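Local structure of isomaltodextranase (Arthrobacter globiformis, 5AWO) at residues A[262-273]-A[311-322]; A[496-507]-A[593-604]. The protein catalyses the hydrolysis of alpha-1,6-glucosidic linkages in polysaccharides such as dextran, releasing successive isomaltose units from the non-reducing chain ends. All blocks are in the same frame, centred on the assembly; numbering follows the deposited sequence.

How the contacts relate
After strand 17-18, which pairs with the later strand 555-564, the chain builds a parallel eight-stranded barrel, in which contact 1 pairs the sixth and seventh strands, 263-265 and 312-314. The pairing closes a loop of 37 residues, 274-310, carrying helices 274-279 and 295-302. After the eighth strand, 343-345, comes an antiparallel domain spanning roughly strands 375-378 to 460-466. Contact 2 then opens within the carbohydrate-binding module: segments 496-507 and 593-604 meet through strands 501-505 and 601-609, with 85 residues rich in strand and without helix between the segments. The two loops follow in series, neither nesting nor crossing. The centres of contacts 1 and 2 lie about 33 Å apart, their nearest atoms about 15 Å.

Contact 1. Residues A[262-273]-A[311-322]; sequences DLVRINADADKG and LILDGDFMRAST
V264 CG2 packs 3.8 Å from L311 CD1 and against L313 CD2, on the outer face of adjacent parallel strands of a TIM barrel, where F299 covers L313. Facing the barrel interior, L263 CG meets I312 CG2 at 3.8 Å; branched aliphatic side chains suit both faces, being buried and leaving no polar group to satisfy. Alternating backbone bonds join the strands, among them D314 N to V264 O and I312 N to the O of D262, the probable proton donor, whose carboxylate binds R27 and S29.

Further along, the inner face turns polar. With D314 CG anti to the backbone N (chi1 176°), the carboxylate lies beside the R265 chain, its plane almost perpendicular to the guanidinium, while its OD2 pairs with R199. R265, whose side chain lies about 6 Å from that of D201, the probable nucleophile, is gripped from several directions. NH1 forms a 2.8 Å salt bridge with D316 OD1, which also pairs with R199, and D316 CG sits over one guanidinium face; NH2 binds D269 OD1 on its anti lone pair, and NE reaches N267 OD1. D316 OD2 takes the A270 N-H at 2.9 Å, fixing the carboxylate's rotation.

At the outer end R319 NH1 donates to D271 O at 2.8 Å. A side chain at G273 would collide with T322 OG1, which donates to R319 O at 2.7 Å on a lone pair.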
# COMPACT_ATOMS: atom_id res chain seq x y z
N ASP A 262 2.17 3.50 -5.89
CA ASP A 262 1.35 3.66 -4.67
C ASP A 262 1.06 2.32 -3.97
O ASP A 262 1.11 2.28 -2.76
CB ASP A 262 0.05 4.40 -4.99
CG ASP A 262 0.30 5.79 -5.55
OD1 ASP A 262 1.11 6.51 -4.93
OD2 ASP A 262 -0.36 6.11 -6.54
N LEU A 263 0.75 1.29 -4.76
CA LEU A 263 0.40 -0.03 -4.21
C LEU A 263 1.34 -1.06 -4.81
O LEU A 263 1.69 -0.97 -5.99
CB LEU A 263 -1.02 -0.45 -4.61
CG LEU A 263 -2.18 0.04 -3.74
CD1 LEU A 263 -2.40 1.55 -3.79
CD2 LEU A 263 -3.44 -0.71 -4.16
N VAL A 264 1.72 -2.06 -4.00
CA VAL A 264 2.41 -3.25 -4.48
C VAL A 264 1.72 -4.53 -4.01
O VAL A 264 1.38 -4.68 -2.83
CB VAL A 264 3.88 -3.33 -4.05
CG1 VAL A 264 4.70 -2.31 -4.85
CG2 VAL A 264 4.05 -3.17 -2.54
N ARG A 265 1.48 -5.45 -4.94
CA ARG A 265 1.01 -6.79 -4.53
C ARG A 265 2.05 -7.49 -3.67
O ARG A 265 3.22 -7.54 -4.03
CB ARG A 265 0.68 -7.64 -5.75
CG ARG A 265 -0.74 -7.46 -6.25
CD ARG A 265 -1.77 -8.33 -5.49
NE ARG A 265 -1.40 -9.73 -5.71
CZ ARG A 265 -1.54 -10.38 -6.87
NH1 ARG A 265 -2.21 -9.83 -7.87
NH2 ARG A 265 -0.98 -11.57 -7.03
N ILE A 266 1.57 -8.11 -2.59
CA ILE A 266 2.43 -8.82 -1.65
C ILE A 266 2.16 -10.31 -1.55
O ILE A 266 2.75 -10.98 -0.69
CB ILE A 266 2.43 -8.12 -0.28
CG1 ILE A 266 1.02 -7.95 0.33
CG2 ILE A 266 3.13 -6.77 -0.40
CD1 ILE A 266 0.20 -9.20 0.50
N ASN A 267 1.36 -10.85 -2.46
CA ASN A 267 0.94 -12.25 -2.43
C ASN A 267 0.78 -12.80 -3.82
O ASN A 267 0.64 -12.03 -4.77
CB ASN A 267 -0.36 -12.45 -1.64
CG ASN A 267 -1.55 -11.65 -2.20
OD1 ASN A 267 -1.39 -10.56 -2.78
ND2 ASN A 267 -2.75 -12.14 -1.93
N ALA A 268 0.76 -14.13 -3.93
CA ALA A 268 0.30 -14.79 -5.14
C ALA A 268 -1.16 -14.45 -5.42
O ALA A 268 -1.91 -14.08 -4.51
CB ALA A 268 0.46 -16.30 -4.96
N ASP A 269 -1.58 -14.59 -6.68
CA ASP A 269 -2.94 -14.24 -7.06
C ASP A 269 -3.98 -14.94 -6.17
O ASP A 269 -3.81 -16.08 -5.78
CB ASP A 269 -3.24 -14.68 -8.49
CG ASP A 269 -2.47 -13.91 -9.56
OD1 ASP A 269 -1.59 -13.07 -9.27
OD2 ASP A 269 -2.72 -14.18 -10.77
N ALA A 270 -5.11 -14.28 -5.94
CA ALA A 270 -6.18 -14.89 -5.17
C ALA A 270 -6.63 -16.24 -5.75
O ALA A 270 -7.00 -17.14 -5.00
CB ALA A 270 -7.38 -13.94 -5.06
N ASP A 271 -6.62 -16.39 -7.07
CA ASP A 271 -6.89 -17.68 -7.72
C ASP A 271 -8.25 -18.18 -7.24
O ASP A 271 -9.21 -17.39 -7.18
CB ASP A 271 -5.68 -18.62 -7.45
CG ASP A 271 -5.62 -19.88 -8.32
OD1 ASP A 271 -6.26 -20.87 -7.91
OD2 ASP A 271 -4.90 -19.93 -9.34
N LYS A 272 -8.35 -19.46 -6.89
CA LYS A 272 -9.58 -20.07 -6.40
C LYS A 272 -9.97 -19.63 -4.98
O LYS A 272 -11.01 -20.02 -4.48
CB LYS A 272 -9.43 -21.60 -6.41
CG LYS A 272 -8.40 -22.12 -5.45
CD LYS A 272 -8.03 -23.57 -5.72
CE LYS A 272 -9.10 -24.54 -5.25
NZ LYS A 272 -9.21 -24.55 -3.77
N GLY A 273 -9.17 -18.79 -4.36
CA GLY A 273 -9.57 -18.18 -3.11
C GLY A 273 -9.45 -19.17 -1.97
O GLY A 273 -8.63 -20.11 -1.96
N LEU A 311 4.59 2.75 0.81
CA LEU A 311 3.73 1.97 -0.07
C LEU A 311 2.47 1.51 0.67
O LEU A 311 2.50 1.23 1.89
CB LEU A 311 4.46 0.76 -0.61
CG LEU A 311 5.42 1.03 -1.77
CD1 LEU A 311 6.34 -0.14 -1.96
CD2 LEU A 311 4.64 1.34 -3.03
N ILE A 312 1.38 1.42 -0.07
CA ILE A 312 0.21 0.65 0.36
C ILE A 312 0.39 -0.81 -0.09
O ILE A 312 0.67 -1.08 -1.26
CB ILE A 312 -1.09 1.27 -0.19
CG1 ILE A 312 -1.36 2.62 0.48
CG2 ILE A 312 -2.28 0.34 0.05
CD1 ILE A 312 -2.33 3.50 -0.23
N LEU A 313 0.30 -1.74 0.85
CA LEU A 313 0.42 -3.16 0.53
C LEU A 313 -0.91 -3.73 0.06
O LEU A 313 -1.95 -3.49 0.66
CB LEU A 313 0.96 -3.92 1.74
CG LEU A 313 2.22 -3.37 2.38
CD1 LEU A 313 2.72 -4.29 3.49
CD2 LEU A 313 3.34 -3.12 1.37
N ASP A 314 -0.85 -4.46 -1.04
CA ASP A 314 -2.02 -4.95 -1.76
C ASP A 314 -2.14 -6.45 -1.60
O ASP A 314 -1.33 -7.18 -2.14
CB ASP A 314 -1.88 -4.52 -3.23
CG ASP A 314 -2.99 -5.03 -4.15
OD1 ASP A 314 -3.97 -5.62 -3.70
OD2 ASP A 314 -2.83 -4.81 -5.38
N GLY A 315 -3.16 -6.88 -0.86
CA GLY A 315 -3.45 -8.30 -0.67
C GLY A 315 -4.36 -8.92 -1.70
O GLY A 315 -4.86 -10.02 -1.50
N ASP A 316 -4.57 -8.23 -2.82
CA ASP A 316 -5.30 -8.74 -3.98
C ASP A 316 -6.80 -8.73 -3.76
O ASP A 316 -7.31 -7.73 -3.22
CB ASP A 316 -4.74 -10.08 -4.50
CG ASP A 316 -4.98 -10.26 -5.99
OD1 ASP A 316 -4.77 -9.29 -6.74
OD2 ASP A 316 -5.31 -11.41 -6.40
N PHE A 317 -7.51 -9.78 -4.15
CA PHE A 317 -8.96 -9.75 -4.22
C PHE A 317 -9.60 -10.61 -3.17
O PHE A 317 -9.08 -11.69 -2.86
CB PHE A 317 -9.44 -10.25 -5.59
CG PHE A 317 -8.85 -9.48 -6.73
CD1 PHE A 317 -8.89 -8.09 -6.75
CD2 PHE A 317 -8.28 -10.14 -7.80
CE1 PHE A 317 -8.32 -7.38 -7.81
CE2 PHE A 317 -7.74 -9.42 -8.87
CZ PHE A 317 -7.74 -8.04 -8.87
N MET A 318 -10.67 -10.08 -2.59
CA MET A 318 -11.50 -10.82 -1.64
C MET A 318 -12.59 -11.58 -2.40
O MET A 318 -13.38 -10.98 -3.13
CB MET A 318 -12.11 -9.88 -0.59
CG MET A 318 -11.06 -9.28 0.30
SD MET A 318 -11.72 -8.28 1.63
CE MET A 318 -12.17 -6.81 0.72
N ARG A 319 -12.61 -12.89 -2.19
CA ARG A 319 -13.56 -13.78 -2.86
C ARG A 319 -14.38 -14.48 -1.73
O ARG A 319 -14.07 -15.58 -1.27
CB ARG A 319 -12.86 -14.77 -3.77
CG ARG A 319 -11.99 -14.13 -4.86
CD ARG A 319 -11.59 -15.13 -5.95
NE ARG A 319 -12.78 -15.53 -6.65
CZ ARG A 319 -12.98 -16.67 -7.30
NH1 ARG A 319 -12.00 -17.55 -7.52
NH2 ARG A 319 -14.19 -16.91 -7.78
N ALA A 320 -15.33 -13.74 -1.19
CA ALA A 320 -15.97 -14.18 0.08
C ALA A 320 -16.58 -15.56 -0.02
O ALA A 320 -16.48 -16.38 0.91
CB ALA A 320 -17.02 -13.18 0.53
N SER A 321 -17.24 -15.85 -1.13
CA SER A 321 -17.95 -17.12 -1.35
C SER A 321 -17.02 -18.32 -1.47
O SER A 321 -17.46 -19.47 -1.43
CB SER A 321 -18.79 -17.07 -2.62
OG SER A 321 -17.97 -17.22 -3.76
N THR A 322 -15.72 -18.07 -1.66
CA THR A 322 -14.76 -19.17 -1.78
C THR A 322 -14.29 -19.74 -0.45
O THR A 322 -13.57 -20.74 -0.46
CB THR A 322 -13.53 -18.78 -2.61
OG1 THR A 322 -12.71 -17.82 -1.91
CG2 THR A 322 -13.93 -18.23 -3.97
O HOH W 1 -11.53 -22.05 -2.42

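Contact 2. Residues A[496-507]-A[593-604]; sequences YDGNGFVDGLQA and RGATDKGAINLN
V502 and L603 form an antiparallel hydrogen-bonded pair, with V502 N donating almost straight (176°) to L603 O at 2.8 Å and L603 N returning the bond to V502 O. Beyond it L505 bends the chain through an inverse gamma turn, and a water stitches the gap: it accepts from L505 N and donates to I601 O and N602 OD1.

L505 suits this buried bend, its CD1 packing 3.9 Å from L603 CB and a little farther from I601 CG1. On the other face, F501 has CG between the backbone N and carbonyl carbon (chi1 52°), which brings the ring alongside N602; CE1 comes within 3.7 Å of N602 ND2, ring and amide planes 30° apart. W573 meets the same ring edge-to-face. D503 touches N602 OD1 through CB, while its carboxylate turns to N490.

These strands belong to the beta-sandwich of the CBM35 module, where 501-505 lies between 488-490 and 601-609. At the loop end, R593 lays its guanidinium flat against the peptide joining Q506 and A507, A507 N standing 3.5 Å above the centre of the plane. NE and NH2 both grip G599 O, each at 3.0 Å, and NH1 reaches G594 O, so the flat group is held within its own loop. Replacing R593 by an alanine would remove the guanidinium, and G599 O is then likely to lose both side-chain donors, G594 O one of its donors, and the 506-507 peptide its cover. Beside it, Q506 CB rests 3.6 Å from A600 CB, while Q506 NE2 donates to A507 O at 2.8 Å.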
# COMPACT_ATOMS: atom_id res chain seq x y z
N TYR A 496 13.39 1.40 26.41
CA TYR A 496 12.32 1.85 25.52
C TYR A 496 10.94 1.50 26.11
O TYR A 496 10.80 0.50 26.79
CB TYR A 496 12.48 1.22 24.13
CG TYR A 496 12.60 -0.28 24.16
CD1 TYR A 496 11.48 -1.10 24.20
CD2 TYR A 496 13.84 -0.90 24.15
CE1 TYR A 496 11.58 -2.46 24.21
CE2 TYR A 496 13.97 -2.27 24.20
CZ TYR A 496 12.83 -3.06 24.22
OH TYR A 496 12.97 -4.41 24.25
N ASP A 497 9.97 2.37 25.85
CA ASP A 497 8.54 2.09 26.04
C ASP A 497 8.05 1.22 24.88
O ASP A 497 8.44 1.42 23.74
CB ASP A 497 7.75 3.40 26.07
CG ASP A 497 8.11 4.28 27.30
OD1 ASP A 497 8.32 3.71 28.39
OD2 ASP A 497 8.15 5.52 27.14
N GLY A 498 7.22 0.23 25.18
CA GLY A 498 6.68 -0.65 24.14
C GLY A 498 7.60 -1.79 23.73
O GLY A 498 8.37 -2.28 24.54
N ASN A 499 7.47 -2.22 22.48
CA ASN A 499 8.16 -3.42 21.97
C ASN A 499 9.56 -3.10 21.40
O ASN A 499 10.32 -4.01 21.12
CB ASN A 499 7.30 -4.13 20.87
CG ASN A 499 7.12 -3.30 19.62
OD1 ASN A 499 6.87 -2.13 19.68
ND2 ASN A 499 7.16 -3.97 18.43
N GLY A 500 9.86 -1.80 21.25
CA GLY A 500 11.13 -1.38 20.67
C GLY A 500 11.12 0.09 20.29
O GLY A 500 10.37 0.90 20.85
N PHE A 501 11.92 0.43 19.28
CA PHE A 501 12.13 1.79 18.86
C PHE A 501 12.59 1.80 17.42
O PHE A 501 12.75 0.74 16.80
CB PHE A 501 13.17 2.48 19.77
CG PHE A 501 14.45 1.72 19.92
CD1 PHE A 501 15.51 1.87 19.02
CD2 PHE A 501 14.60 0.83 20.96
CE1 PHE A 501 16.69 1.16 19.18
CE2 PHE A 501 15.77 0.11 21.12
CZ PHE A 501 16.82 0.27 20.23
N VAL A 502 12.83 2.99 16.87
CA VAL A 502 13.38 3.10 15.54
C VAL A 502 14.85 3.47 15.57
O VAL A 502 15.21 4.43 16.25
CB VAL A 502 12.57 4.11 14.71
CG1 VAL A 502 13.29 4.47 13.41
CG2 VAL A 502 11.20 3.54 14.41
N ASP A 503 15.68 2.70 14.88
CA ASP A 503 17.09 3.03 14.69
C ASP A 503 17.37 3.27 13.21
O ASP A 503 16.43 3.46 12.40
CB ASP A 503 18.01 1.98 15.33
CG ASP A 503 18.05 0.67 14.58
OD1 ASP A 503 17.26 0.53 13.61
OD2 ASP A 503 18.86 -0.21 14.97
N GLY A 504 18.66 3.33 12.86
CA GLY A 504 19.06 3.66 11.52
C GLY A 504 18.93 5.13 11.20
O GLY A 504 18.96 5.51 10.02
N LEU A 505 18.75 5.98 12.22
CA LEU A 505 18.61 7.40 12.02
C LEU A 505 20.00 8.02 12.18
O LEU A 505 20.35 8.54 13.23
CB LEU A 505 17.58 8.00 12.99
CG LEU A 505 16.13 7.53 12.77
CD1 LEU A 505 15.27 7.89 13.97
CD2 LEU A 505 15.54 8.13 11.49
N GLN A 506 20.78 7.90 11.11
CA GLN A 506 22.15 8.42 11.04
C GLN A 506 22.41 8.77 9.57
O GLN A 506 21.48 8.79 8.75
CB GLN A 506 23.14 7.42 11.63
CG GLN A 506 23.71 6.38 10.69
CD GLN A 506 22.67 5.38 10.25
OE1 GLN A 506 22.11 4.66 11.06
NE2 GLN A 506 22.40 5.34 8.95
N ALA A 507 23.65 9.11 9.22
CA ALA A 507 23.92 9.41 7.81
C ALA A 507 23.43 8.26 6.93
O ALA A 507 23.75 7.10 7.18
CB ALA A 507 25.41 9.66 7.60
N ARG A 593 17.08 12.11 9.25
CA ARG A 593 18.48 12.50 9.40
C ARG A 593 19.06 12.85 8.04
O ARG A 593 19.41 11.96 7.26
CB ARG A 593 19.24 11.36 10.07
CG ARG A 593 20.47 11.82 10.85
CD ARG A 593 21.59 12.23 9.91
NE ARG A 593 22.87 12.22 10.62
CZ ARG A 593 24.03 12.55 10.07
NH1 ARG A 593 24.08 12.96 8.81
NH2 ARG A 593 25.14 12.46 10.79
N GLY A 594 19.17 14.14 7.76
CA GLY A 594 19.74 14.63 6.50
C GLY A 594 21.27 14.76 6.51
O GLY A 594 21.94 14.54 7.53
N ALA A 595 21.81 15.10 5.35
CA ALA A 595 23.26 15.22 5.17
C ALA A 595 23.87 16.32 6.05
O ALA A 595 25.03 16.22 6.46
CB ALA A 595 23.60 15.45 3.71
N THR A 596 23.07 17.34 6.35
CA THR A 596 23.51 18.47 7.16
C THR A 596 23.16 18.28 8.63
O THR A 596 23.41 19.16 9.46
CB THR A 596 22.91 19.80 6.67
OG1 THR A 596 21.48 19.78 6.82
CG2 THR A 596 23.27 20.05 5.20
N ASP A 597 22.54 17.15 8.98
CA ASP A 597 22.28 16.85 10.37
C ASP A 597 23.53 16.27 11.01
O ASP A 597 24.40 15.71 10.34
CB ASP A 597 21.08 15.91 10.55
CG ASP A 597 19.75 16.64 10.48
OD1 ASP A 597 19.50 17.60 11.24
OD2 ASP A 597 18.91 16.26 9.62
N LYS A 598 23.60 16.40 12.32
CA LYS A 598 24.74 15.96 13.10
C LYS A 598 24.38 14.70 13.89
O LYS A 598 23.33 14.64 14.51
CB LYS A 598 25.16 17.06 14.07
CG LYS A 598 26.41 16.75 14.87
CD LYS A 598 26.82 17.96 15.71
CE LYS A 598 28.18 17.73 16.36
NZ LYS A 598 28.54 18.84 17.28
N GLY A 599 25.27 13.72 13.86
CA GLY A 599 25.19 12.56 14.72
C GLY A 599 24.13 11.53 14.36
O GLY A 599 23.94 11.18 13.19
N ALA A 600 23.44 11.05 15.39
CA ALA A 600 22.41 10.02 15.25
C ALA A 600 21.52 10.00 16.49
O ALA A 600 21.94 10.41 17.58
CB ALA A 600 23.05 8.67 15.04
N ILE A 601 20.28 9.52 16.34
CA ILE A 601 19.44 9.20 17.49
C ILE A 601 18.72 7.91 17.24
O ILE A 601 18.60 7.47 16.09
CB ILE A 601 18.36 10.26 17.82
CG1 ILE A 601 17.18 10.22 16.82
CG2 ILE A 601 18.97 11.65 17.96
CD1 ILE A 601 16.02 11.13 17.20
N ASN A 602 18.22 7.32 18.31
CA ASN A 602 17.17 6.29 18.23
C ASN A 602 15.90 6.95 18.72
O ASN A 602 15.92 7.71 19.68
CB ASN A 602 17.52 5.09 19.06
CG ASN A 602 18.69 4.30 18.49
OD1 ASN A 602 18.91 4.29 17.28
ND2 ASN A 602 19.44 3.62 19.35
N LEU A 603 14.77 6.68 18.06
CA LEU A 603 13.54 7.36 18.38
C LEU A 603 12.51 6.38 18.92
O LEU A 603 12.20 5.39 18.25
CB LEU A 603 12.97 8.09 17.16
CG LEU A 603 11.73 8.93 17.40
CD1 LEU A 603 12.04 10.18 18.23
CD2 LEU A 603 11.09 9.32 16.08
N ASN A 604 11.98 6.67 20.11
CA ASN A 604 10.94 5.83 20.73
C ASN A 604 9.54 6.30 20.40
O ASN A 604 8.70 5.50 19.99
CB ASN A 604 11.15 5.84 22.24
CG ASN A 604 10.41 4.72 22.95
OD1 ASN A 604 9.87 3.76 22.34
ND2 ASN A 604 10.40 4.81 24.23
O HOH W 2 8.66 2.84 19.26
O HOH W 3 19.89 5.39 14.91